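Local atomic coordinates of putative ferritin-like diiron-carboxylate protein TM1526 (Thermotoga maritima, PDB entry 1VJX), a protein that is of unknown function but, as a ferritin-like member of the rubrerythrin family, probably binds metal, perhaps as a diiron-carboxylate centre, and may act as an oxidoreductase. Residues A59-K64 and K136-Q141; K46-L51 and E103-A108. All coordinates share one frame; numbering follows the deposited sequence.

Interaction 1 of 2, residues A59-K64 and K136-Q141; sequences AEIFRK and KKIIDQ
One face of the F62 ring receives the tip of I138: CD1 stands 3.5 Å above the ring plane, displaced toward the rim. With CD1 of I138 3.9 Å from the centroid of the F62 ring and 27° off its normal, this is a CH-pi contact. I138 CD1 comes closest over the side of the ring where F62 CE1 and CZ lie, at 3.6 Å from each. The other branch of I138 also reaches the ring, CG2 lying 3.8 Å from CZ of F62. I61 completes the contact: its CG2, anti to the backbone N, is turned to the other helix and passes alongside CD1 of I138 at 3.7 Å. The same I138 methyl is thus shared by two consecutive residues of 59-64, and no polar group takes part. Around this buried spot the F62 ring also meets the ring of Y119, while A22, I23, L122 and V135 pack against it. Were F62 replaced by an alanine, CD1 and CG2 of I138 would probably lose the ring they rest on and a gap would open between the helices. Such apolar interlocking of antiparallel helices, here 43-68 and 129-156, is characteristic of the ferritin-like four-helix bundle.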
loop_
_atom_site.group_PDB
_atom_site.type_symbol
_atom_site.label_atom_id
_atom_site.label_comp_id
_atom_site.label_asym_id
_atom_site.label_seq_id
_atom_site.Cartn_x
_atom_site.Cartn_y
_atom_site.Cartn_z
ATOM N N ALA A 59 8.135 0.537 1.255
ATOM C CA ALA A 59 8.680 0.233 -0.071
ATOM C C ALA A 59 10.151 -0.167 0.013
ATOM O O ALA A 59 10.571 -1.095 -0.639
ATOM C CB ALA A 59 8.535 1.454 -0.998
ATOM N N GLU A 60 10.921 0.573 0.814
ATOM C CA GLU A 60 12.341 0.284 1.051
ATOM C C GLU A 60 12.517 -1.090 1.693
ATOM O O GLU A 60 13.537 -1.724 1.534
ATOM C CB GLU A 60 12.962 1.336 1.980
ATOM C CG GLU A 60 13.284 2.687 1.346
ATOM C CD GLU A 60 13.726 3.785 2.353
ATOM O OE1 GLU A 60 13.721 3.562 3.613
ATOM O OE2 GLU A 60 14.067 4.911 1.880
ATOM N N ILE A 61 11.526 -1.540 2.456
ATOM C CA ILE A 61 11.641 -2.828 3.147
ATOM C C ILE A 61 11.367 -3.939 2.155
ATOM O O ILE A 61 12.112 -4.921 2.097
ATOM C CB ILE A 61 10.712 -2.881 4.377
ATOM C CG1 ILE A 61 11.329 -2.060 5.503
ATOM C CG2 ILE A 61 10.426 -4.341 4.813
ATOM C CD1 ILE A 61 10.359 -1.705 6.564
ATOM N N PHE A 62 10.278 -3.767 1.398
ATOM C CA PHE A 62 9.940 -4.672 0.302
ATOM C C PHE A 62 11.037 -4.757 -0.792
ATOM O O PHE A 62 11.224 -5.813 -1.381
ATOM C CB PHE A 62 8.605 -4.267 -0.343
ATOM C CG PHE A 62 7.404 -4.614 0.455
ATOM C CD1 PHE A 62 7.362 -5.750 1.262
ATOM C CD2 PHE A 62 6.257 -3.806 0.364
ATOM C CE1 PHE A 62 6.208 -6.049 1.998
ATOM C CE2 PHE A 62 5.112 -4.095 1.065
ATOM C CZ PHE A 62 5.068 -5.208 1.904
ATOM N N ARG A 63 11.712 -3.660 -1.101
ATOM C CA ARG A 63 12.797 -3.717 -2.132
ATOM C C ARG A 63 13.962 -4.557 -1.578
ATOM O O ARG A 63 14.471 -5.439 -2.243
ATOM C CB ARG A 63 13.345 -2.340 -2.510
ATOM C CG ARG A 63 12.410 -1.456 -3.315
ATOM C CD ARG A 63 13.143 -0.321 -4.101
ATOM N NE ARG A 63 13.482 0.787 -3.216
ATOM C CZ ARG A 63 12.658 1.796 -2.913
ATOM N NH1 ARG A 63 11.460 1.883 -3.468
ATOM N NH2 ARG A 63 13.043 2.747 -2.071
ATOM N N LYS A 64 14.368 -4.291 -0.346
ATOM C CA LYS A 64 15.453 -5.044 0.269
ATOM C C LYS A 64 15.100 -6.530 0.269
ATOM O O LYS A 64 15.935 -7.385 0.083
ATOM C CB LYS A 64 15.661 -4.539 1.694
ATOM C CG LYS A 64 16.997 -4.858 2.297
ATOM C CD LYS A 64 16.950 -4.698 3.843
ATOM C CE LYS A 64 18.289 -5.064 4.492
ATOM N NZ LYS A 64 18.707 -3.996 5.461
ATOM N N LYS A 136 4.106 -8.886 8.352
ATOM C CA LYS A 136 3.029 -8.673 9.330
ATOM C C LYS A 136 3.082 -7.286 10.013
ATOM O O LYS A 136 2.053 -6.683 10.258
ATOM C CB LYS A 136 3.043 -9.755 10.413
ATOM C CG LYS A 136 1.913 -9.559 11.423
ATOM C CD LYS A 136 1.428 -10.816 12.090
ATOM C CE LYS A 136 -0.006 -10.622 12.727
ATOM N NZ LYS A 136 0.061 -10.109 14.108
ATOM N N LYS A 137 4.284 -6.828 10.351
ATOM C CA LYS A 137 4.505 -5.475 10.838
ATOM C C LYS A 137 3.947 -4.415 9.879
ATOM O O LYS A 137 3.213 -3.510 10.302
ATOM C CB LYS A 137 6.006 -5.246 11.092
ATOM C CG LYS A 137 6.318 -4.074 12.038
ATOM C CD LYS A 137 7.837 -3.929 12.264
ATOM C CE LYS A 137 8.261 -2.468 12.561
ATOM N NZ LYS A 137 7.692 -1.919 13.865
ATOM N N ILE A 138 4.263 -4.571 8.589
ATOM C CA ILE A 138 3.776 -3.677 7.528
ATOM C C ILE A 138 2.258 -3.711 7.393
ATOM O O ILE A 138 1.624 -2.674 7.252
ATOM C CB ILE A 138 4.453 -4.029 6.162
ATOM C CG1 ILE A 138 5.962 -3.676 6.183
ATOM C CG2 ILE A 138 3.795 -3.288 4.966
ATOM C CD1 ILE A 138 6.726 -4.189 4.986
ATOM N N ILE A 139 1.691 -4.914 7.406
ATOM C CA ILE A 139 0.254 -5.095 7.379
ATOM C C ILE A 139 -0.460 -4.383 8.551
ATOM O O ILE A 139 -1.459 -3.709 8.334
ATOM C CB ILE A 139 -0.091 -6.604 7.368
ATOM C CG1 ILE A 139 0.203 -7.219 5.989
ATOM C CG2 ILE A 139 -1.586 -6.824 7.698
ATOM C CD1 ILE A 139 0.124 -8.785 5.957
ATOM N N ASP A 140 0.034 -4.589 9.770
ATOM C CA ASP A 140 -0.441 -3.893 10.950
ATOM C C ASP A 140 -0.384 -2.393 10.795
ATOM O O ASP A 140 -1.323 -1.721 11.134
ATOM C CB ASP A 140 0.355 -4.296 12.176
ATOM C CG ASP A 140 0.039 -5.689 12.643
ATOM O OD1 ASP A 140 -1.136 -6.150 12.441
ATOM O OD2 ASP A 140 0.903 -6.379 13.270
ATOM N N GLN A 141 0.710 -1.862 10.263
ATOM C CA GLN A 141 0.814 -0.421 10.022
ATOM C C GLN A 141 -0.142 0.023 8.919
ATOM O O GLN A 141 -0.704 1.094 8.981
ATOM C CB GLN A 141 2.268 -0.033 9.694
ATOM C CG GLN A 141 3.139 0.109 10.954
ATOM C CD GLN A 141 4.671 -0.132 10.766
ATOM O OE1 GLN A 141 5.176 -0.266 9.655
ATOM N NE2 GLN A 141 5.378 -0.218 11.890
#

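Interaction 2 of 2, residues K46-L51 and E103-A108; sequences KTFLEL and EVLDIA
F48 carries the whole contact of K46-L51 with E103-A108, meeting both V104 and L105 with the far end of its ring; CZ is the nearest ring atom to each, and CE1 lies about as close to L105 CD2. T47, just before F48, packs on K148 and M152 of helix 129-156. F48 follows, its CB directed at the other segment and its CG anti to the carbonyl carbon (chi1 -76°), which carries the ring out across the helix interface. At the far end of that ring, CZ of F48 lies 4.2 Å from CD2 of L105, a methyl placed at the ring edge and near its plane. The second partner arrives at an oblique angle: CG1 of V104 is 4.1 Å from CZ of F48. The CA atoms of F48 and L105 are 10.5 Å apart, so the backbones stay well separated and the long aromatic side chain does the bridging. This modest but fully buried contact covers 89 Å² in all, more than half of it on F48. About one turn further along, the side chain of L51 touches Y33 of helix 15-36 and H145 of helix 129-156. Helices 43-68 and 101-125 run in the same general sense here; L36 of helix 15-36 touches both F48 and V104, while helix 129-156 reaches the contact through M152 on L105.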
loop_
_atom_site.group_PDB
_atom_site.type_symbol
_atom_site.label_atom_id
_atom_site.label_comp_id
_atom_site.label_asym_id
_atom_site.label_seq_id
_atom_site.Cartn_x
_atom_site.Cartn_y
_atom_site.Cartn_z
ATOM N N LYS A 46 -0.587 17.261 7.380
ATOM C CA LYS A 46 0.414 16.567 8.184
ATOM C C LYS A 46 0.158 15.051 8.154
ATOM O O LYS A 46 1.083 14.259 8.082
ATOM C CB LYS A 46 0.401 17.143 9.611
ATOM C CG LYS A 46 1.336 16.509 10.666
ATOM C CD LYS A 46 0.846 16.895 12.094
ATOM C CE LYS A 46 1.972 16.884 13.166
ATOM N NZ LYS A 46 1.493 17.331 14.531
ATOM N N THR A 47 -1.113 14.675 8.188
ATOM C CA THR A 47 -1.472 13.269 8.189
ATOM C C THR A 47 -1.039 12.638 6.879
ATOM O O THR A 47 -0.301 11.665 6.866
ATOM C CB THR A 47 -3.002 13.089 8.453
ATOM O OG1 THR A 47 -3.226 13.034 9.868
ATOM C CG2 THR A 47 -3.502 11.724 7.974
ATOM N N PHE A 48 -1.495 13.208 5.778
ATOM C CA PHE A 48 -1.194 12.661 4.476
ATOM C C PHE A 48 0.315 12.552 4.284
ATOM O O PHE A 48 0.783 11.649 3.637
ATOM C CB PHE A 48 -1.807 13.529 3.369
ATOM C CG PHE A 48 -3.277 13.356 3.208
ATOM C CD1 PHE A 48 -3.848 12.095 3.179
ATOM C CD2 PHE A 48 -4.100 14.449 3.075
ATOM C CE1 PHE A 48 -5.226 11.940 3.040
ATOM C CE2 PHE A 48 -5.473 14.288 2.926
ATOM C CZ PHE A 48 -6.025 13.027 2.904
ATOM N N LEU A 49 1.073 13.484 4.840
ATOM C CA LEU A 49 2.522 13.451 4.670
ATOM C C LEU A 49 3.146 12.334 5.510
ATOM O O LEU A 49 4.110 11.703 5.076
ATOM C CB LEU A 49 3.163 14.803 4.993
ATOM C CG LEU A 49 2.954 15.880 3.935
ATOM C CD1 LEU A 49 3.324 17.281 4.483
ATOM C CD2 LEU A 49 3.741 15.583 2.647
ATOM N N GLU A 50 2.607 12.114 6.709
ATOM C CA GLU A 50 3.050 11.009 7.550
ATOM C C GLU A 50 2.801 9.705 6.824
ATOM O O GLU A 50 3.692 8.873 6.732
ATOM C CB GLU A 50 2.347 11.008 8.910
ATOM C CG GLU A 50 3.130 11.778 9.963
ATOM C CD GLU A 50 2.245 12.370 11.072
ATOM O OE1 GLU A 50 1.159 11.777 11.346
ATOM O OE2 GLU A 50 2.642 13.420 11.670
ATOM N N LEU A 51 1.581 9.553 6.311
ATOM C CA LEU A 51 1.185 8.367 5.567
ATOM C C LEU A 51 2.145 8.127 4.414
ATOM O O LEU A 51 2.556 7.004 4.201
ATOM C CB LEU A 51 -0.277 8.473 5.088
ATOM C CG LEU A 51 -1.363 8.482 6.177
ATOM C CD1 LEU A 51 -2.767 8.523 5.598
ATOM C CD2 LEU A 51 -1.244 7.273 7.041
ATOM N N GLU A 103 -14.142 12.658 -1.467
ATOM C CA GLU A 103 -13.901 11.912 -2.695
ATOM C C GLU A 103 -12.498 11.294 -2.720
ATOM O O GLU A 103 -12.295 10.193 -3.176
ATOM C CB GLU A 103 -14.169 12.786 -3.918
ATOM C CG GLU A 103 -13.248 13.954 -4.153
ATOM C CD GLU A 103 -13.708 14.752 -5.371
ATOM O OE1 GLU A 103 -13.813 14.115 -6.476
ATOM O OE2 GLU A 103 -13.973 15.986 -5.230
ATOM N N VAL A 104 -11.566 12.023 -2.148
ATOM C CA VAL A 104 -10.173 11.648 -2.023
ATOM C C VAL A 104 -10.001 10.457 -1.054
ATOM O O VAL A 104 -9.306 9.468 -1.348
ATOM C CB VAL A 104 -9.407 12.945 -1.560
ATOM C CG1 VAL A 104 -8.344 12.693 -0.504
ATOM C CG2 VAL A 104 -8.878 13.740 -2.779
ATOM N N LEU A 105 -10.626 10.568 0.105
ATOM C CA LEU A 105 -10.634 9.498 1.077
ATOM C C LEU A 105 -11.319 8.231 0.554
ATOM O O LEU A 105 -10.857 7.110 0.802
ATOM C CB LEU A 105 -11.290 9.973 2.374
ATOM C CG LEU A 105 -10.438 10.872 3.271
ATOM C CD1 LEU A 105 -11.114 11.109 4.503
ATOM C CD2 LEU A 105 -9.076 10.253 3.569
ATOM N N ASP A 106 -12.403 8.384 -0.187
ATOM C CA ASP A 106 -13.095 7.214 -0.713
ATOM C C ASP A 106 -12.154 6.410 -1.556
ATOM O O ASP A 106 -12.116 5.200 -1.474
ATOM C CB ASP A 106 -14.340 7.617 -1.530
ATOM C CG ASP A 106 -15.551 7.974 -0.634
ATOM O OD1 ASP A 106 -15.578 7.553 0.537
ATOM O OD2 ASP A 106 -16.508 8.695 -1.018
ATOM N N ILE A 107 -11.387 7.108 -2.374
ATOM C CA ILE A 107 -10.395 6.467 -3.245
ATOM C C ILE A 107 -9.268 5.806 -2.413
ATOM O O ILE A 107 -8.922 4.660 -2.639
ATOM C CB ILE A 107 -9.846 7.495 -4.265
ATOM C CG1 ILE A 107 -10.978 7.959 -5.203
ATOM C CG2 ILE A 107 -8.698 6.885 -5.065
ATOM C CD1 ILE A 107 -10.689 9.266 -5.959
ATOM N N ALA A 108 -8.751 6.541 -1.436
ATOM C CA ALA A 108 -7.685 6.071 -0.568
ATOM C C ALA A 108 -8.090 4.817 0.127
ATOM O O ALA A 108 -7.309 3.917 0.266
ATOM C CB ALA A 108 -7.359 7.113 0.475
#

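Helix 43-68 serves both contacts, interaction 2 near its start and interaction 1 near its end, with centres 19 Å apart and nearest atoms about 6 Å apart, so the two do not touch. Along the chain the segments alternate: 46-51, 59-64, 103-108, then 136-141. The shared helix therefore meets helix 101-125 at one level of the bundle and helix 129-156 at another, its two partners being consecutive in the chain. Their senses, roughly parallel in interaction 2 and antiparallel in interaction 1, fit the up-down-down-up topology of ferritin-like bundles, and together the contacts tie the second long helix to both helices of the C-terminal half.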